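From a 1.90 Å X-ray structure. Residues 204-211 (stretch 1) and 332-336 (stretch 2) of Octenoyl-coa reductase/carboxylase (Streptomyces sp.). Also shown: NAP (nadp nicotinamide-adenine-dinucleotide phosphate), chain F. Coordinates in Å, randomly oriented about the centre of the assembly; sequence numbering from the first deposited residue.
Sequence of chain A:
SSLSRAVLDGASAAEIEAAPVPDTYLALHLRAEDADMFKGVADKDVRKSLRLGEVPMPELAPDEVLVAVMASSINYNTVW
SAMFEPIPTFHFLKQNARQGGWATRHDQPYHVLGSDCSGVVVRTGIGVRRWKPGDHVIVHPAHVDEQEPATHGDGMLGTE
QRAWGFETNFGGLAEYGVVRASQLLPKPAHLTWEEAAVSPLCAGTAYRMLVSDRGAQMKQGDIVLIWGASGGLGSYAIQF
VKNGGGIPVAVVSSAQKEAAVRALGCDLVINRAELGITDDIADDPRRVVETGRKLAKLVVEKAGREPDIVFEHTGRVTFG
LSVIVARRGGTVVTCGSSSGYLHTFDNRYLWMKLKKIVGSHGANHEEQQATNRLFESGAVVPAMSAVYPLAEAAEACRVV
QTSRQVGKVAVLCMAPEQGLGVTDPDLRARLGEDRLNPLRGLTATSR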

ATOM      1  N   GLY A 204     -19.093 -10.314   1.475  1.00 15.65           N
ATOM      2  CA  GLY A 204     -18.476  -9.013   1.194  1.00 15.49           C
ATOM      3  C   GLY A 204     -17.559  -8.643   2.347  1.00 15.51           C
ATOM      4  O   GLY A 204     -16.430  -8.183   2.148  1.00 15.47           O
ATOM      5  N   THR A 205     -18.042  -8.884   3.560  1.00 15.61           N
ATOM      6  CA  THR A 205     -17.294  -8.536   4.755  1.00 15.68           C
ATOM      7  C   THR A 205     -16.011  -9.354   4.871  1.00 15.77           C
ATOM      8  O   THR A 205     -14.955  -8.811   5.186  1.00 15.78           O
ATOM      9  CB  THR A 205     -18.145  -8.729   6.017  1.00 15.82           C
ATOM     10  OG1 THR A 205     -19.200  -7.767   6.005  1.00 15.76           O
ATOM     11  CG2 THR A 205     -17.316  -8.513   7.263  1.00 15.96           C
ATOM     12  N   ALA A 206     -16.118 -10.651   4.605  1.00 15.88           N
ATOM     13  CA  ALA A 206     -14.963 -11.518   4.644  1.00 16.01           C
ATOM     14  C   ALA A 206     -13.991 -11.100   3.521  1.00 15.90           C
ATOM     15  O   ALA A 206     -12.767 -11.169   3.669  1.00 15.97           O
ATOM     16  CB  ALA A 206     -15.397 -12.975   4.481  1.00 16.17           C
ATOM     17  N   TYR A 207     -14.569 -10.660   2.414  1.00 15.76           N
ATOM     18  CA  TYR A 207     -13.819 -10.294   1.236  1.00 15.69           C
ATOM     19  C   TYR A 207     -12.986  -9.058   1.556  1.00 15.62           C
ATOM     20  O   TYR A 207     -11.784  -9.001   1.263  1.00 15.67           O
ATOM     21  CB  TYR A 207     -14.752 -10.001   0.058  1.00 15.60           C
ATOM     22  CG  TYR A 207     -13.962  -9.566  -1.146  1.00 15.58           C
ATOM     23  CD1 TYR A 207     -13.488  -8.251  -1.254  1.00 15.48           C
ATOM     24  CD2 TYR A 207     -13.630 -10.482  -2.151  1.00 15.71           C
ATOM     25  CE1 TYR A 207     -12.712  -7.861  -2.336  1.00 15.49           C
ATOM     26  CE2 TYR A 207     -12.871 -10.088  -3.246  1.00 15.73           C
ATOM     27  CZ  TYR A 207     -12.408  -8.776  -3.316  1.00 15.62           C
ATOM     28  OH  TYR A 207     -11.653  -8.379  -4.378  1.00 15.68           O
ATOM     29  N   ARG A 208     -13.632  -8.067   2.159  1.00 15.53           N
ATOM     30  CA  ARG A 208     -12.921  -6.854   2.555  1.00 15.51           C
ATOM     31  C   ARG A 208     -11.775  -7.205   3.508  1.00 15.66           C
ATOM     32  O   ARG A 208     -10.656  -6.757   3.336  1.00 15.69           O
ATOM     33  CB  ARG A 208     -13.857  -5.855   3.234  1.00 15.46           C
ATOM     34  CG  ARG A 208     -13.113  -4.589   3.625  1.00 15.47           C
ATOM     35  CD  ARG A 208     -14.007  -3.512   4.199  1.00 15.46           C
ATOM     36  NE  ARG A 208     -13.204  -2.358   4.570  1.00 15.53           N
ATOM     37  CZ  ARG A 208     -13.058  -1.266   3.817  1.00 15.48           C
ATOM     38  NH1 ARG A 208     -13.646  -1.169   2.626  1.00 15.36           N
ATOM     39  NH2 ARG A 208     -12.306  -0.263   4.246  1.00 15.59           N
ATOM     40  N   MET A 209     -12.091  -8.019   4.509  1.00 15.78           N
ATOM     41  CA  MET A 209     -11.134  -8.425   5.524  1.00 15.97           C
ATOM     42  C   MET A 209      -9.930  -9.155   4.967  1.00 16.06           C
ATOM     43  O   MET A 209      -8.853  -9.024   5.502  1.00 16.20           O
ATOM     44  CB  MET A 209     -11.843  -9.335   6.526  1.00 16.11           C
ATOM     45  CG  MET A 209     -12.876  -8.569   7.340  1.00 16.10           C
ATOM     46  SD  MET A 209     -13.806  -9.651   8.407  1.00 16.31           S
ATOM     47  CE  MET A 209     -12.555 -10.061   9.633  1.00 16.60           C
ATOM     48  N   LEU A 210     -10.119  -9.932   3.906  1.00 16.02           N
ATOM     49  CA  LEU A 210      -9.080 -10.875   3.499  1.00 16.17           C
ATOM     50  C   LEU A 210      -8.568 -10.654   2.107  1.00 16.11           C
ATOM     51  O   LEU A 210      -7.398 -10.861   1.860  1.00 16.24           O
ATOM     52  CB  LEU A 210      -9.582 -12.316   3.589  1.00 16.31           C
ATOM     53  CG  LEU A 210      -9.935 -12.804   4.987  1.00 16.47           C
ATOM     54  CD1 LEU A 210     -10.621 -14.160   4.859  1.00 16.60           C
ATOM     55  CD2 LEU A 210      -8.663 -12.906   5.846  1.00 16.67           C
ATOM     56  N   VAL A 211      -9.458 -10.289   1.190  1.00 15.96           N
ATOM     57  CA  VAL A 211      -9.045 -10.238  -0.198  1.00 15.96           C
ATOM     58  C   VAL A 211      -8.659  -8.829  -0.576  1.00 15.85           C
ATOM     59  O   VAL A 211      -7.647  -8.608  -1.240  1.00 15.93           O
ATOM     60  CB  VAL A 211     -10.133 -10.779  -1.150  1.00 15.92           C
ATOM     61  CG1 VAL A 211      -9.668 -10.668  -2.627  1.00 15.98           C
ATOM     62  CG2 VAL A 211     -10.495 -12.229  -0.787  1.00 16.08           C
ATOM     63  N   VAL A 332      -4.113  -9.192  12.451  1.00 17.63           N
ATOM     64  CA  VAL A 332      -5.378  -9.610  12.978  1.00 17.62           C
ATOM     65  C   VAL A 332      -6.381  -8.663  12.323  1.00 17.31           C
ATOM     66  O   VAL A 332      -6.300  -7.454  12.502  1.00 17.26           O
ATOM     67  CB  VAL A 332      -5.438  -9.453  14.502  1.00 17.91           C
ATOM     68  CG1 VAL A 332      -6.822  -9.847  15.002  1.00 17.91           C
ATOM     69  CG2 VAL A 332      -4.357 -10.276  15.167  1.00 18.26           C
ATOM     70  N   VAL A 333      -7.286  -9.208  11.536  1.00 17.13           N
ATOM     71  CA  VAL A 333      -8.322  -8.397  10.933  1.00 16.87           C
ATOM     72  C   VAL A 333      -9.614  -8.753  11.635  1.00 16.92           C
ATOM     73  O   VAL A 333      -9.949  -9.928  11.759  1.00 17.02           O
ATOM     74  CB  VAL A 333      -8.389  -8.553   9.390  1.00 16.64           C
ATOM     75  CG1 VAL A 333      -8.640 -10.022   8.960  1.00 16.70           C
ATOM     76  CG2 VAL A 333      -9.416  -7.592   8.783  1.00 16.41           C
ATOM     77  N   THR A 334     -10.313  -7.737  12.132  1.00 16.89           N
ATOM     78  CA  THR A 334     -11.495  -7.977  12.944  1.00 17.02           C
ATOM     79  C   THR A 334     -12.676  -7.160  12.464  1.00 16.90           C
ATOM     80  O   THR A 334     -12.523  -5.978  12.125  1.00 16.85           O
ATOM     81  CB  THR A 334     -11.250  -7.640  14.434  1.00 17.61           C
ATOM     82  OG1 THR A 334     -12.468  -7.830  15.167  1.00 17.39           O
ATOM     83  CG2 THR A 334     -10.760  -6.195  14.601  1.00 17.26           C
ATOM     84  N   CYS A 335     -13.847  -7.786  12.453  1.00 16.85           N
ATOM     85  CA  CYS A 335     -15.072  -7.091  12.058  1.00 17.06           C
ATOM     86  C   CYS A 335     -16.166  -7.285  13.077  1.00 17.64           C
ATOM     87  O   CYS A 335     -17.337  -6.990  12.819  1.00 17.57           O
ATOM     88  CB  CYS A 335     -15.568  -7.622  10.717  1.00 16.72           C
ATOM     89  SG  CYS A 335     -16.130  -9.343  10.772  1.00 17.12           S
ATOM     90  N   GLY A 336     -15.798  -7.763  14.256  1.00 18.21           N
ATOM     91  CA  GLY A 336     -16.835  -8.088  15.210  1.00 18.77           C
ATOM     92  C   GLY A 336     -16.264  -8.537  16.519  1.00 19.06           C
ATOM     93  O   GLY A 336     -15.057  -8.676  16.670  1.00 19.09           O
TER
HETATM   94  PA  NAP F1447     -22.422 -16.657  12.750  1.00  5.60           P
HETATM   95  O1A NAP F1447     -22.905 -17.191  11.350  1.00  7.99           O
HETATM   96  O2A NAP F1447     -23.296 -16.971  13.928  1.00  7.57           O
HETATM   97  O5B NAP F1447     -21.036 -17.283  12.982  1.00  8.14           O
HETATM   98  C5B NAP F1447     -20.319 -16.845  14.119  1.00  9.24           C
HETATM   99  C4B NAP F1447     -19.367 -17.971  14.490  1.00  8.98           C
HETATM  100  O4B NAP F1447     -18.619 -17.486  15.613  1.00  7.77           O
HETATM  101  C3B NAP F1447     -20.092 -19.257  14.942  1.00  7.70           C
HETATM  102  O3B NAP F1447     -19.805 -20.228  13.957  1.00  8.15           O
HETATM  103  C2B NAP F1447     -19.351 -19.688  16.198  1.00  8.37           C
HETATM  104  O2B NAP F1447     -18.225 -20.512  15.900  1.00  8.43           O
HETATM  105  C1B NAP F1447     -18.834 -18.416  16.767  1.00  8.36           C
HETATM  106  N9A NAP F1447     -19.898 -17.827  17.619  1.00 13.12           N
HETATM  107  C8A NAP F1447     -21.232 -17.890  17.481  1.00 16.20           C
HETATM  108  N7A NAP F1447     -21.834 -17.185  18.448  1.00 13.35           N
HETATM  109  C5A NAP F1447     -20.859 -16.682  19.191  1.00 14.95           C
HETATM  110  C6A NAP F1447     -20.867 -15.908  20.324  1.00 14.65           C
HETATM  111  N6A NAP F1447     -22.026 -15.499  20.839  1.00 16.70           N
HETATM  112  N1A NAP F1447     -19.704 -15.559  20.851  1.00 12.42           N
HETATM  113  C2A NAP F1447     -18.550 -15.937  20.309  1.00 11.40           C
HETATM  114  N3A NAP F1447     -18.496 -16.700  19.240  1.00 13.73           N
HETATM  115  C4A NAP F1447     -19.644 -17.076  18.669  1.00 13.93           C
HETATM  116  O3  NAP F1447     -22.197 -15.072  12.698  1.00  5.52           O
HETATM  117  PN  NAP F1447     -21.354 -14.334  11.545  1.00  3.29           P
HETATM  118  O1N NAP F1447     -22.474 -13.943  10.517  1.00  3.54           O
HETATM  119  O2N NAP F1447     -20.165 -15.117  11.050  1.00  4.92           O
HETATM  120  O5D NAP F1447     -20.955 -13.035  12.381  1.00  2.78           O
HETATM  121  C5D NAP F1447     -19.972 -13.245  13.391  1.00  2.00           C
HETATM  122  C4D NAP F1447     -19.741 -11.892  14.003  1.00  3.10           C
HETATM  123  O4D NAP F1447     -19.308 -11.014  12.906  1.00  8.66           O
HETATM  124  C3D NAP F1447     -21.015 -11.252  14.557  1.00  8.53           C
HETATM  125  O3D NAP F1447     -20.557 -10.601  15.761  1.00 10.58           O
HETATM  126  C2D NAP F1447     -21.418 -10.246  13.501  1.00  6.73           C
HETATM  127  O2D NAP F1447     -22.148  -9.135  14.073  1.00 10.19           O
HETATM  128  C1D NAP F1447     -20.033  -9.768  13.110  1.00  7.52           C
HETATM  129  N1N NAP F1447     -20.120  -9.351  11.731  1.00  7.99           N
HETATM  130  C2N NAP F1447     -19.592  -8.116  11.420  1.00  6.94           C
HETATM  131  C3N NAP F1447     -19.675  -7.745  10.108  1.00  7.02           C
HETATM  132  C7N NAP F1447     -19.120  -6.414   9.780  1.00  4.75           C
HETATM  133  O7N NAP F1447     -18.517  -5.732  10.615  1.00  7.85           O
HETATM  134  N7N NAP F1447     -19.385  -6.051   8.554  1.00  2.01           N
HETATM  135  C4N NAP F1447     -20.256  -8.556   9.129  1.00  8.98           C
HETATM  136  C5N NAP F1447     -20.777  -9.803   9.425  1.00  8.81           C
HETATM  137  C6N NAP F1447     -20.700 -10.207  10.748  1.00  9.99           C
HETATM  138  P2B NAP F1447     -17.639 -21.344  17.147  1.00 12.20           P
HETATM  139  O1X NAP F1447     -16.778 -22.404  16.259  1.00 12.30           O
HETATM  140  O2X NAP F1447     -16.657 -20.428  18.038  1.00 15.96           O
HETATM  141  O3X NAP F1447     -18.900 -21.858  17.799  1.00 11.34           O

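How does the backbone of stretch 2 lie against stretch 1? Residues 332-334 are the last part of a β-strand, and 204-210 belong to a helix that begins earlier in the chain. The two segments run in roughly opposite senses, at 152° between their N-to-C directions, and their axes come within 8.8 Å. The register is set by M209 and V333, whose CA atoms lie 6.1 Å apart. No hydrogen bond passes between the stretches. The helix has its own backbone bonds, as in R208 N to G204 O at 2.8 Å and M209 N to T205 O at 3.0 Å. The stretches meet by packing, helix side chains against strand side chains and backbone, with 251 Å² buried in total.

What do V332 and V333 contribute as the strand arrives? V332 is out of reach of the helix; V333 points toward it and T334 away, the alternation expected of an extended chain. The p rotamer of V333 leaves both methyl groups with a helix partner. V333 CG2 lies 3.7 Å from M209 CB; V333 CG1 lies 4.2 Å from L210 CD2 and also packs on M209, 4.0 Å from M209 CE. L210 starts sideways from its CA, but the end of its side chain comes nearer to the strand. These are dispersion contacts between hydrocarbon surfaces, and burying them keeps apolar groups away from water.

Why does M209 touch more of the strand than any other helix residue? Its side chain follows an m, t, p course that takes it past V333 toward the residues that come after. M209 CE sits 3.4 Å from V333 O, a van der Waals approach to a backbone carbonyl, and 4.1 Å from T334 CA. The CA-to-CB bond of T334 points away from the helix, and the closest M209 contact is with its CA. T334 OG1 accepts a weak hydrogen bond from G336 N at 3.5 Å, a local link across the turn out of the strand.

What closes the contact at C335? The strand has ended, but the CA-to-CB bond of C335 again points toward the helix, and its p rotamer places SG 3.3 Å from M209 SD. Two large, polarizable sulfur atoms meet here, in a close apolar packing contact with no bond between them. C335 SG also lies 3.8 Å from T205 CG2, one helical turn before M209, so the cysteine packs against both residues. The m rotamer of T205 turns its methyl to the sulfur, and T205 OG1 accepts a weak hydrogen bond from NAP N7N, the carboxamide nitrogen, at 3.1 Å.

Where does the cofactor leave G336? The last residue of the stretch does not touch the helix, yet its lack of a side chain matters to the NADP beside it: a CB on G336 would lie 2.8 Å from NAP C1D, a clash with the ribose.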